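Local coordinates for transcriptional regulator, putative (Pseudomonas syringae pv. tomato, PDB 2R5F), which probably acts as a DNA-binding transcription factor of the SorC family, the part crystallised here being its putative sugar-binding domain, at residues L10-R15 against T258-G263; E29-E32 against E37-K40; Q87-L92 against Q109-L114. All coordinates share one frame; numbering follows the deposited sequence.

Contact 1 of 3, residues L10-R15 against T258-G263; sequences LELETR and TARGLG. With SO4 (sulfate ion), chain C.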
ATOM      1  N   LEU A  10      18.448 -12.503   1.787  1.00 31.98           N
ATOM      2  CA  LEU A  10      19.095 -11.203   1.600  1.00 31.41           C
ATOM      3  C   LEU A  10      19.652 -11.028   0.205  1.00 31.93           C
ATOM      4  O   LEU A  10      19.661  -9.917  -0.332  1.00 30.30           O
ATOM      5  CB  LEU A  10      20.194 -10.975   2.648  1.00 31.28           C
ATOM      6  CG  LEU A  10      19.807 -10.784   4.127  1.00 31.31           C
ATOM      7  CD1 LEU A  10      21.073 -10.547   4.986  1.00 33.01           C
ATOM      8  CD2 LEU A  10      18.769  -9.678   4.357  1.00 27.46           C
ATOM      9  N   GLU A  11      20.126 -12.132  -0.376  1.00 32.35           N
ATOM     10  CA  GLU A  11      20.594 -12.132  -1.748  1.00 33.56           C
ATOM     11  C   GLU A  11      19.445 -11.936  -2.768  1.00 32.80           C
ATOM     12  O   GLU A  11      19.579 -11.205  -3.751  1.00 32.55           O
ATOM     13  CB  GLU A  11      21.371 -13.412  -2.027  1.00 33.27           C
ATOM     14  CG  GLU A  11      22.559 -13.618  -1.075  1.00 36.38           C
ATOM     15  CD  GLU A  11      23.326 -14.890  -1.354  1.00 37.19           C
ATOM     16  OE1 GLU A  11      22.804 -15.773  -2.093  1.00 43.33           O
ATOM     17  OE2 GLU A  11      24.471 -15.014  -0.846  1.00 44.92           O
ATOM     18  N   LEU A  12      18.321 -12.584  -2.537  1.00 32.73           N
ATOM     19  CA  LEU A  12      17.149 -12.393  -3.395  1.00 33.29           C
ATOM     20  C   LEU A  12      16.669 -10.921  -3.338  1.00 33.45           C
ATOM     21  O   LEU A  12      16.415 -10.300  -4.371  1.00 34.39           O
ATOM     22  CB  LEU A  12      16.039 -13.372  -2.987  1.00 32.97           C
ATOM     23  CG  LEU A  12      14.682 -13.404  -3.694  1.00 33.28           C
ATOM     24  CD1 LEU A  12      14.907 -13.584  -5.191  1.00 34.93           C
ATOM     25  CD2 LEU A  12      13.841 -14.573  -3.136  1.00 33.24           C
ATOM     26  N   GLU A  13      16.571 -10.372  -2.129  1.00 33.02           N
ATOM     27  CA  GLU A  13      16.278  -8.953  -1.934  1.00 32.45           C
ATOM     28  C   GLU A  13      17.184  -8.053  -2.780  1.00 32.38           C
ATOM     29  O   GLU A  13      16.693  -7.197  -3.547  1.00 31.49           O
ATOM     30  CB  GLU A  13      16.429  -8.598  -0.454  1.00 32.17           C
ATOM     31  CG  GLU A  13      15.314  -9.186   0.409  1.00 32.64           C
ATOM     32  CD  GLU A  13      15.455  -8.880   1.910  1.00 33.12           C
ATOM     33  OE1 GLU A  13      16.354  -8.107   2.302  1.00 32.33           O
ATOM     34  OE2 GLU A  13      14.647  -9.419   2.709  1.00 34.78           O
ATOM     35  N   THR A  14      18.504  -8.261  -2.636  1.00 31.77           N
ATOM     36  CA  THR A  14      19.514  -7.535  -3.401  1.00 32.34           C
ATOM     37  C   THR A  14      19.339  -7.586  -4.939  1.00 32.81           C
ATOM     38  O   THR A  14      19.422  -6.547  -5.600  1.00 33.44           O
ATOM     39  CB  THR A  14      20.940  -8.018  -3.013  1.00 32.65           C
ATOM     40  OG1 THR A  14      21.169  -7.644  -1.653  1.00 34.61           O
ATOM     41  CG2 THR A  14      21.978  -7.377  -3.878  1.00 30.64           C
ATOM     42  N   ARG A  15      19.119  -8.775  -5.501  1.00 32.87           N
ATOM     43  CA  ARG A  15      18.912  -8.925  -6.964  1.00 34.26           C
ATOM     44  C   ARG A  15      17.675  -8.169  -7.467  1.00 32.67           C
ATOM     45  O   ARG A  15      17.725  -7.515  -8.504  1.00 31.83           O
ATOM     46  CB  ARG A  15      18.850 -10.412  -7.381  1.00 33.76           C
ATOM     47  CG  ARG A  15      20.188 -11.160  -7.219  1.00 37.52           C
ATOM     48  CD  ARG A  15      20.163 -12.606  -7.766  1.00 38.38           C
ATOM     49  NE  ARG A  15      19.337 -13.482  -6.927  1.00 46.64           N
ATOM     50  CZ  ARG A  15      19.801 -14.231  -5.927  1.00 46.92           C
ATOM     51  NH1 ARG A  15      21.099 -14.222  -5.638  1.00 47.47           N
ATOM     52  NH2 ARG A  15      18.967 -14.980  -5.215  1.00 45.98           N
ATOM     53  N   THR A 258       6.722 -15.167  -4.521  1.00 36.01           N
ATOM     54  CA  THR A 258       6.523 -13.976  -5.328  1.00 36.34           C
ATOM     55  C   THR A 258       7.854 -13.366  -5.736  1.00 36.10           C
ATOM     56  O   THR A 258       8.034 -13.011  -6.882  1.00 36.01           O
ATOM     57  CB  THR A 258       5.662 -12.901  -4.603  1.00 36.33           C
ATOM     58  OG1 THR A 258       4.391 -13.478  -4.257  1.00 35.84           O
ATOM     59  CG2 THR A 258       5.419 -11.684  -5.522  1.00 37.09           C
ATOM     60  N   ALA A 259       8.764 -13.233  -4.780  1.00 36.81           N
ATOM     61  CA  ALA A 259      10.060 -12.630  -5.024  1.00 38.10           C
ATOM     62  C   ALA A 259      10.823 -13.444  -6.057  1.00 38.56           C
ATOM     63  O   ALA A 259      11.507 -12.880  -6.904  1.00 38.68           O
ATOM     64  CB  ALA A 259      10.852 -12.530  -3.724  1.00 37.50           C
ATOM     65  N   ARG A 260      10.696 -14.770  -5.980  1.00 39.48           N
ATOM     66  CA  ARG A 260      11.303 -15.674  -6.963  1.00 40.26           C
ATOM     67  C   ARG A 260      10.649 -15.556  -8.346  1.00 39.79           C
ATOM     68  O   ARG A 260      11.339 -15.532  -9.343  1.00 39.83           O
ATOM     69  CB  ARG A 260      11.353 -17.111  -6.433  1.00 40.75           C
ATOM     70  CG  ARG A 260      12.551 -17.353  -5.455  1.00 42.60           C
ATOM     71  CD  ARG A 260      12.541 -18.723  -4.765  1.00 42.61           C
ATOM     72  NE  ARG A 260      13.584 -18.820  -3.722  1.00 46.99           N
ATOM     73  CZ  ARG A 260      13.601 -19.738  -2.745  1.00 49.67           C
ATOM     74  NH1 ARG A 260      14.576 -19.740  -1.836  1.00 50.08           N
ATOM     75  NH2 ARG A 260      12.637 -20.651  -2.659  1.00 49.77           N
ATOM     76  N   GLY A 261       9.320 -15.461  -8.402  1.00 39.42           N
ATOM     77  CA  GLY A 261       8.622 -15.168  -9.657  1.00 39.45           C
ATOM     78  C   GLY A 261       9.057 -13.892 -10.380  1.00 39.80           C
ATOM     79  O   GLY A 261       9.191 -13.891 -11.615  1.00 39.63           O
ATOM     80  N   LEU A 262       9.261 -12.820  -9.602  1.00 39.75           N
ATOM     81  CA  LEU A 262       9.800 -11.523 -10.063  1.00 40.34           C
ATOM     82  C   LEU A 262      11.289 -11.548 -10.449  1.00 41.15           C
ATOM     83  O   LEU A 262      11.745 -10.678 -11.173  1.00 39.37           O
ATOM     84  CB  LEU A 262       9.616 -10.453  -8.963  1.00 39.42           C
ATOM     85  CG  LEU A 262       8.194  -9.941  -8.670  1.00 39.36           C
ATOM     86  CD1 LEU A 262       8.086  -9.235  -7.335  1.00 39.79           C
ATOM     87  CD2 LEU A 262       7.694  -9.060  -9.797  1.00 39.31           C
ATOM     88  N   GLY A 263      12.018 -12.550  -9.944  1.00 42.79           N
ATOM     89  CA  GLY A 263      13.481 -12.520  -9.795  1.00 44.40           C
ATOM     90  C   GLY A 263      14.275 -13.004 -10.987  1.00 45.06           C
ATOM     91  O   GLY A 263      13.686 -13.462 -11.950  1.00 46.88           O
TER
HETATM   92  S   SO4 C   2      18.052 -16.402  -1.642  1.00 56.11           S
HETATM   93  O1  SO4 C   2      18.485 -16.385  -3.047  1.00 51.93           O
HETATM   94  O2  SO4 C   2      18.896 -17.285  -0.844  1.00 54.56           O
HETATM   95  O3  SO4 C   2      18.182 -15.042  -1.089  1.00 52.32           O
HETATM   96  O4  SO4 C   2      16.677 -16.928  -1.599  1.00 53.77           O

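Contact 2 of 3, residues E29-E32 against E37-K40; sequences EATE and ESIK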
ATOM      1  N   GLU A  29       8.953 -15.200   4.652  1.00 33.66           N
ATOM      2  CA  GLU A  29       8.463 -16.549   4.430  1.00 34.97           C
ATOM      3  C   GLU A  29       7.084 -16.723   5.070  1.00 35.66           C
ATOM      4  O   GLU A  29       6.912 -16.494   6.267  1.00 35.87           O
ATOM      5  CB  GLU A  29       9.439 -17.592   4.994  1.00 34.70           C
ATOM      6  CG  GLU A  29      10.815 -17.604   4.341  1.00 35.50           C
ATOM      7  CD  GLU A  29      11.737 -18.669   4.902  1.00 36.09           C
ATOM      8  OE1 GLU A  29      11.438 -19.212   5.980  1.00 38.32           O
ATOM      9  OE2 GLU A  29      12.766 -18.963   4.275  1.00 37.14           O
ATOM     10  N   ALA A  30       6.104 -17.117   4.268  1.00 36.63           N
ATOM     11  CA  ALA A  30       4.793 -17.494   4.782  1.00 37.82           C
ATOM     12  C   ALA A  30       4.899 -18.820   5.526  1.00 38.71           C
ATOM     13  O   ALA A  30       5.653 -19.701   5.118  1.00 39.19           O
ATOM     14  CB  ALA A  30       3.792 -17.616   3.640  1.00 37.94           C
ATOM     15  N   THR A  31       4.141 -18.972   6.612  1.00 39.90           N
ATOM     16  CA  THR A  31       4.016 -20.280   7.248  1.00 40.72           C
ATOM     17  C   THR A  31       3.566 -21.309   6.201  1.00 41.38           C
ATOM     18  O   THR A  31       4.144 -22.405   6.108  1.00 41.70           O
ATOM     19  CB  THR A  31       3.039 -20.292   8.446  1.00 40.79           C
ATOM     20  OG1 THR A  31       3.426 -19.302   9.411  1.00 40.73           O
ATOM     21  CG2 THR A  31       3.051 -21.674   9.114  1.00 40.97           C
ATOM     22  N   GLU A  32       2.546 -20.957   5.419  1.00 41.68           N
ATOM     23  CA  GLU A  32       2.082 -21.827   4.335  1.00 42.41           C
ATOM     24  C   GLU A  32       2.373 -21.127   3.005  1.00 42.10           C
ATOM     25  O   GLU A  32       1.552 -20.348   2.511  1.00 41.63           O
ATOM     26  CB  GLU A  32       0.597 -22.215   4.506  1.00 42.40           C
ATOM     27  CG  GLU A  32       0.310 -23.115   5.722  1.00 42.76           C
ATOM     28  CD  GLU A  32      -1.173 -23.161   6.120  1.00 43.79           C
ATOM     29  OE1 GLU A  32      -1.739 -22.113   6.504  1.00 45.71           O
ATOM     30  OE2 GLU A  32      -1.780 -24.257   6.073  1.00 45.71           O
ATOM     31  N   GLU A  37      -3.658 -16.381   2.226  1.00 40.53           N
ATOM     32  CA  GLU A  37      -3.914 -15.818   3.565  1.00 39.58           C
ATOM     33  C   GLU A  37      -2.673 -15.885   4.453  1.00 37.88           C
ATOM     34  O   GLU A  37      -2.380 -14.951   5.195  1.00 36.05           O
ATOM     35  CB  GLU A  37      -5.102 -16.526   4.232  1.00 40.23           C
ATOM     36  CG  GLU A  37      -5.486 -16.006   5.642  1.00 43.49           C
ATOM     37  CD  GLU A  37      -5.901 -14.516   5.695  1.00 47.02           C
ATOM     38  OE1 GLU A  37      -6.001 -13.854   4.630  1.00 47.61           O
ATOM     39  OE2 GLU A  37      -6.139 -14.009   6.822  1.00 48.14           O
ATOM     40  N   SER A  38      -1.958 -17.008   4.380  1.00 36.74           N
ATOM     41  CA  SER A  38      -0.688 -17.133   5.076  1.00 36.09           C
ATOM     42  C   SER A  38       0.312 -16.084   4.581  1.00 35.86           C
ATOM     43  O   SER A  38       1.043 -15.500   5.375  1.00 35.29           O
ATOM     44  CB  SER A  38      -0.093 -18.509   4.891  1.00 35.50           C
ATOM     45  OG  SER A  38       1.102 -18.578   5.639  1.00 36.45           O
ATOM     46  N   ILE A  39       0.335 -15.870   3.265  1.00 35.96           N
ATOM     47  CA  ILE A  39       1.154 -14.832   2.643  1.00 36.09           C
ATOM     48  C   ILE A  39       0.763 -13.424   3.100  1.00 36.32           C
ATOM     49  O   ILE A  39       1.634 -12.614   3.389  1.00 36.33           O
ATOM     50  CB  ILE A  39       1.134 -14.923   1.093  1.00 35.95           C
ATOM     51  CG1 ILE A  39       1.959 -16.128   0.625  1.00 36.03           C
ATOM     52  CG2 ILE A  39       1.659 -13.594   0.465  1.00 37.47           C
ATOM     53  CD1 ILE A  39       1.721 -16.532  -0.810  1.00 38.26           C
ATOM     54  N   LYS A  40      -0.536 -13.131   3.175  1.00 37.30           N
ATOM     55  CA  LYS A  40      -0.978 -11.790   3.582  1.00 37.75           C
ATOM     56  C   LYS A  40      -0.559 -11.495   5.013  1.00 37.30           C
ATOM     57  O   LYS A  40      -0.162 -10.369   5.308  1.00 36.25           O
ATOM     58  CB  LYS A  40      -2.489 -11.609   3.476  1.00 38.75           C
ATOM     59  CG  LYS A  40      -3.037 -11.401   2.071  1.00 40.24           C
ATOM     60  CD  LYS A  40      -4.459 -10.834   2.144  1.00 40.17           C
ATOM     61  CE  LYS A  40      -5.501 -11.886   1.967  1.00 44.64           C
ATOM     62  NZ  LYS A  40      -6.805 -11.379   2.433  1.00 46.02           N
TER
HETATM   63  O   HOH W   1       2.422 -16.774   7.362  1.00 31.91           O

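Contact 3 of 3, residues Q87-L92 against Q109-L114; sequences QEVVQL and QRLATL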
ATOM      1  N   GLN A  87       2.161  12.415  11.977  1.00 42.68           N
ATOM      2  CA  GLN A  87       1.334  13.627  11.801  1.00 41.95           C
ATOM      3  C   GLN A  87      -0.144  13.378  11.429  1.00 41.37           C
ATOM      4  O   GLN A  87      -1.023  14.032  11.967  1.00 41.77           O
ATOM      5  CB  GLN A  87       1.970  14.578  10.773  1.00 42.29           C
ATOM      6  CG  GLN A  87       3.319  15.139  11.182  1.00 41.89           C
ATOM      7  CD  GLN A  87       3.229  15.858  12.506  1.00 44.47           C
ATOM      8  OE1 GLN A  87       2.791  17.001  12.569  1.00 46.70           O
ATOM      9  NE2 GLN A  87       3.611  15.178  13.576  1.00 43.66           N
ATOM     10  N   GLU A  88      -0.423  12.445  10.522  1.00 40.34           N
ATOM     11  CA  GLU A  88      -1.810  12.130  10.132  1.00 39.79           C
ATOM     12  C   GLU A  88      -1.861  10.823   9.325  1.00 38.41           C
ATOM     13  O   GLU A  88      -0.832  10.350   8.847  1.00 38.11           O
ATOM     14  CB  GLU A  88      -2.391  13.271   9.288  1.00 40.34           C
ATOM     15  CG  GLU A  88      -1.511  13.589   8.058  1.00 41.03           C
ATOM     16  CD  GLU A  88      -1.958  14.786   7.244  1.00 42.91           C
ATOM     17  OE1 GLU A  88      -3.159  14.885   6.927  1.00 48.93           O
ATOM     18  OE2 GLU A  88      -1.092  15.604   6.865  1.00 48.44           O
ATOM     19  N   VAL A  89      -3.058  10.252   9.201  1.00 36.37           N
ATOM     20  CA  VAL A  89      -3.324   9.104   8.359  1.00 35.24           C
ATOM     21  C   VAL A  89      -4.459   9.543   7.431  1.00 35.70           C
ATOM     22  O   VAL A  89      -5.526   9.939   7.897  1.00 33.95           O
ATOM     23  CB  VAL A  89      -3.742   7.874   9.193  1.00 35.01           C
ATOM     24  CG1 VAL A  89      -4.132   6.682   8.286  1.00 33.56           C
ATOM     25  CG2 VAL A  89      -2.596   7.499  10.147  1.00 34.77           C
ATOM     26  N   VAL A  90      -4.189   9.523   6.127  1.00 35.18           N
ATOM     27  CA  VAL A  90      -5.157   9.949   5.109  1.00 35.62           C
ATOM     28  C   VAL A  90      -5.641   8.713   4.353  1.00 36.45           C
ATOM     29  O   VAL A  90      -4.842   7.848   3.950  1.00 36.55           O
ATOM     30  CB  VAL A  90      -4.529  11.015   4.151  1.00 35.48           C
ATOM     31  CG1 VAL A  90      -5.541  11.526   3.085  1.00 34.46           C
ATOM     32  CG2 VAL A  90      -3.949  12.164   4.980  1.00 33.32           C
ATOM     33  N   GLN A  91      -6.953   8.602   4.211  1.00 36.72           N
ATOM     34  CA  GLN A  91      -7.550   7.571   3.385  1.00 37.58           C
ATOM     35  C   GLN A  91      -7.297   7.922   1.925  1.00 38.04           C
ATOM     36  O   GLN A  91      -7.698   8.999   1.483  1.00 37.96           O
ATOM     37  CB  GLN A  91      -9.044   7.532   3.646  1.00 37.09           C
ATOM     38  CG  GLN A  91      -9.773   6.586   2.735  1.00 37.82           C
ATOM     39  CD  GLN A  91     -11.113   6.217   3.297  1.00 37.14           C
ATOM     40  OE1 GLN A  91     -11.524   6.762   4.309  1.00 37.20           O
ATOM     41  NE2 GLN A  91     -11.809   5.310   2.636  1.00 36.14           N
ATOM     42  N   LEU A  92      -6.654   7.024   1.170  1.00 38.97           N
ATOM     43  CA  LEU A  92      -6.242   7.360  -0.210  1.00 39.78           C
ATOM     44  C   LEU A  92      -7.171   6.872  -1.304  1.00 40.84           C
ATOM     45  O   LEU A  92      -6.891   7.115  -2.476  1.00 41.65           O
ATOM     46  CB  LEU A  92      -4.846   6.831  -0.519  1.00 39.64           C
ATOM     47  CG  LEU A  92      -3.616   7.352   0.222  1.00 38.76           C
ATOM     48  CD1 LEU A  92      -2.421   6.596  -0.306  1.00 42.53           C
ATOM     49  CD2 LEU A  92      -3.413   8.837   0.091  1.00 36.94           C
ATOM     50  N   GLN A 109      -9.185   4.911  10.263  1.00 35.80           N
ATOM     51  CA  GLN A 109      -9.414   5.449  11.603  1.00 35.60           C
ATOM     52  C   GLN A 109      -8.668   4.642  12.666  1.00 34.81           C
ATOM     53  O   GLN A 109      -7.954   5.216  13.490  1.00 34.07           O
ATOM     54  CB  GLN A 109     -10.915   5.534  11.917  1.00 35.18           C
ATOM     55  CG  GLN A 109     -11.228   6.181  13.309  1.00 36.75           C
ATOM     56  CD  GLN A 109     -10.547   7.530  13.521  1.00 39.01           C
ATOM     57  OE1 GLN A 109      -9.509   7.637  14.199  1.00 38.00           O
ATOM     58  NE2 GLN A 109     -11.115   8.566  12.926  1.00 41.87           N
ATOM     59  N   ARG A 110      -8.811   3.317  12.607  1.00 34.50           N
ATOM     60  CA  ARG A 110      -8.103   2.403  13.496  1.00 35.05           C
ATOM     61  C   ARG A 110      -6.613   2.682  13.505  1.00 34.64           C
ATOM     62  O   ARG A 110      -6.041   2.760  14.555  1.00 35.45           O
ATOM     63  CB  ARG A 110      -8.336   0.960  13.104  1.00 34.63           C
ATOM     64  CG  ARG A 110      -9.587   0.376  13.652  1.00 37.12           C
ATOM     65  CD  ARG A 110      -9.831  -0.992  13.080  1.00 42.20           C
ATOM     66  NE  ARG A 110      -8.862  -1.971  13.566  1.00 46.04           N
ATOM     67  CZ  ARG A 110      -8.579  -3.118  12.943  1.00 49.38           C
ATOM     68  NH1 ARG A 110      -9.182  -3.436  11.801  1.00 49.96           N
ATOM     69  NH2 ARG A 110      -7.690  -3.957  13.460  1.00 49.50           N
ATOM     70  N   LEU A 111      -6.001   2.869  12.334  1.00 35.63           N
ATOM     71  CA  LEU A 111      -4.570   3.166  12.202  1.00 35.21           C
ATOM     72  C   LEU A 111      -4.162   4.507  12.809  1.00 35.21           C
ATOM     73  O   LEU A 111      -3.113   4.617  13.442  1.00 35.89           O
ATOM     74  CB  LEU A 111      -4.110   3.055  10.736  1.00 36.00           C
ATOM     75  CG  LEU A 111      -2.599   3.311  10.548  1.00 35.84           C
ATOM     76  CD1 LEU A 111      -1.795   2.277  11.328  1.00 36.15           C
ATOM     77  CD2 LEU A 111      -2.139   3.409   9.077  1.00 35.22           C
ATOM     78  N   ALA A 112      -4.996   5.527  12.630  1.00 34.97           N
ATOM     79  CA  ALA A 112      -4.789   6.815  13.280  1.00 33.85           C
ATOM     80  C   ALA A 112      -4.865   6.698  14.814  1.00 34.62           C
ATOM     81  O   ALA A 112      -4.105   7.348  15.557  1.00 33.94           O
ATOM     82  CB  ALA A 112      -5.783   7.797  12.759  1.00 34.58           C
ATOM     83  N   THR A 113      -5.775   5.860  15.295  1.00 34.23           N
ATOM     84  CA  THR A 113      -5.907   5.642  16.731  1.00 34.03           C
ATOM     85  C   THR A 113      -4.626   5.023  17.266  1.00 34.77           C
ATOM     86  O   THR A 113      -4.040   5.540  18.232  1.00 34.08           O
ATOM     87  CB  THR A 113      -7.165   4.835  17.065  1.00 33.96           C
ATOM     88  OG1 THR A 113      -8.304   5.641  16.760  1.00 33.12           O
ATOM     89  CG2 THR A 113      -7.239   4.458  18.550  1.00 33.04           C
ATOM     90  N   LEU A 114      -4.179   3.957  16.604  1.00 34.80           N
ATOM     91  CA  LEU A 114      -2.932   3.287  16.947  1.00 36.97           C
ATOM     92  C   LEU A 114      -1.725   4.242  17.015  1.00 36.97           C
ATOM     93  O   LEU A 114      -0.963   4.217  17.994  1.00 38.47           O
ATOM     94  CB  LEU A 114      -2.652   2.130  15.985  1.00 37.43           C
ATOM     95  CG  LEU A 114      -3.514   0.888  16.234  1.00 38.96           C
ATOM     96  CD1 LEU A 114      -3.481   0.016  15.004  1.00 38.10           C
ATOM     97  CD2 LEU A 114      -3.006   0.128  17.424  1.00 41.01           C
TER

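Contact 1 of 3, residues L10-R15 against T258-G263
L12 of helix 10-20 packs against A259 and R260 of helix 256-262, joining the first and last helices of a Rossmann-like α/β domain; the second of these follows strand 251-255 directly. The helices come close, the nearest CA atoms being those of L12 and A259 at 7.3 Å, and the leucine side chain fills the space between them. Its CB lies beside a sulfate oxygen, 3.3 Å from O3. CG stands anti to the backbone N (chi1 179°), which carries the branch across to the A259 methyl. CD1 lies near the A259 carbonyl, 3.9 Å from its O. CD2 makes the closest contact with the other helix, 3.7 Å from A259 CB, and also touches R260 CG, the two side chains crossing at about a right angle. L16, one turn after L12, extends the same apolar seam onto A259 and L262.

The sulfate, probably from the crystallisation liquor, sits at the N-terminal first turn of helix 10-20, where L12 N donates to its O3 (2.9 Å, 149°) and the helix dipole would be expected to attract an anion. H9 ND1 adds another hydrogen bond, and R260 NH1 lies 3.5 Å from O4. R15 bends at chi3, laying one guanidinium face over E11 O and turning an edge to the anion: NH2 donates in plane to sulfate O1 over 2.6 Å, with an N-H...O angle of 132°.

Contact 2 of 3, residues E29-E32 against E37-K40
A30 and I39 bring their CA atoms to 5.0 Å, and E32 and S38 theirs to 5.5 Å, where the loop after strand 24-28 folds back along the first turns of helix 36-54. S38 is the centre of the contact. With chi1 at -177°, its hydroxyl extends directly opposite the residue's own N and so reaches out from the helix to the loop backbone. There OG accepts an almost straight hydrogen bond from E32 N, 2.8 Å long with an N-H...O angle of 171°.

T31 N is also close to S38 OG but points its hydrogen elsewhere: it gives it to a water 2.9 Å away. That water donates in turn to S38 O at 2.7 Å and is hydrogen-bonded to S38 OG as well, so one solvent molecule ties the T31 amide to both oxygens of the serine. Two successive loop amides are thus held by the same residue, one directly and one through water.

Carbon contacts flank this polar centre. The A30 methyl is in van der Waals contact with S38 OG at 3.5 Å and makes an apolar contact with I39 CG1 at 3.8 Å, while E32 CB meets S38 CB at the latter distance too. Along the helix, K40 NZ makes a long, weak salt bridge to E37 OE1, and E37 OE2 is bonded to Q41. D35 OD2, just before the helix, accepts from S38 N, and weakly from E37 N. The bonds of S38 OG and the water fasten a β-to-α connection, the loop at the C-terminal end of a parallel strand, as in Rossmann-like folds.

Contact 3 of 3, residues Q87-L92 against Q109-L114
V89 and A112 come within 5.6 Å at their CA atoms, where strand 88-94 packs against helix 101-115 in a β-α-β unit: the helix follows this strand and leads into strand 119-120, which pairs parallel with it. V89 itself bonds through its backbone to P118 and F120, so the residue that faces the helix also joins the two strands. No hydrogen bond crosses from 87-92 to 109-114; the contact is apolar and buried.

Both methyls of V89 are used. A chi1 near 180° (176°) turns CG1 to L111, whereas CG2 fits against the helix backbone at A112, 3.9 Å from its CA and 4.0 Å from its N. The small A112 side chain lets the strand come this near, its CB lying 4.1 Å from V89 CB. T108, one helical turn before A112, also touches V89, and V74 of helix 68-75 packs on L111. E88, whose CB is directed away from the helix, forms a salt bridge with R149. The valine and leucine side chains cross at about a right angle, bringing V89 CG1 to 3.9 Å from L111 CD2.

The three contacts lie in one α/β domain but join different pairs of elements. Contacts 1 and 3 are buried and apolar across their segments, helix against helix in the first and strand against helix in the third, though contact 1 has a sulfate bound at its margin; contact 2 is a surface contact, where a loop amide and a water meet a serine hydroxyl. Contact 1 closes nearly the whole chain and encloses the other two, which follow one another in sequence. Contacts 1 and 2 have centres about 17 Å apart, and H9 links their surroundings by bonding both the sulfate and E29. Contact 3 lies across the chain's centre from contact 1, about 31 Å away between centres.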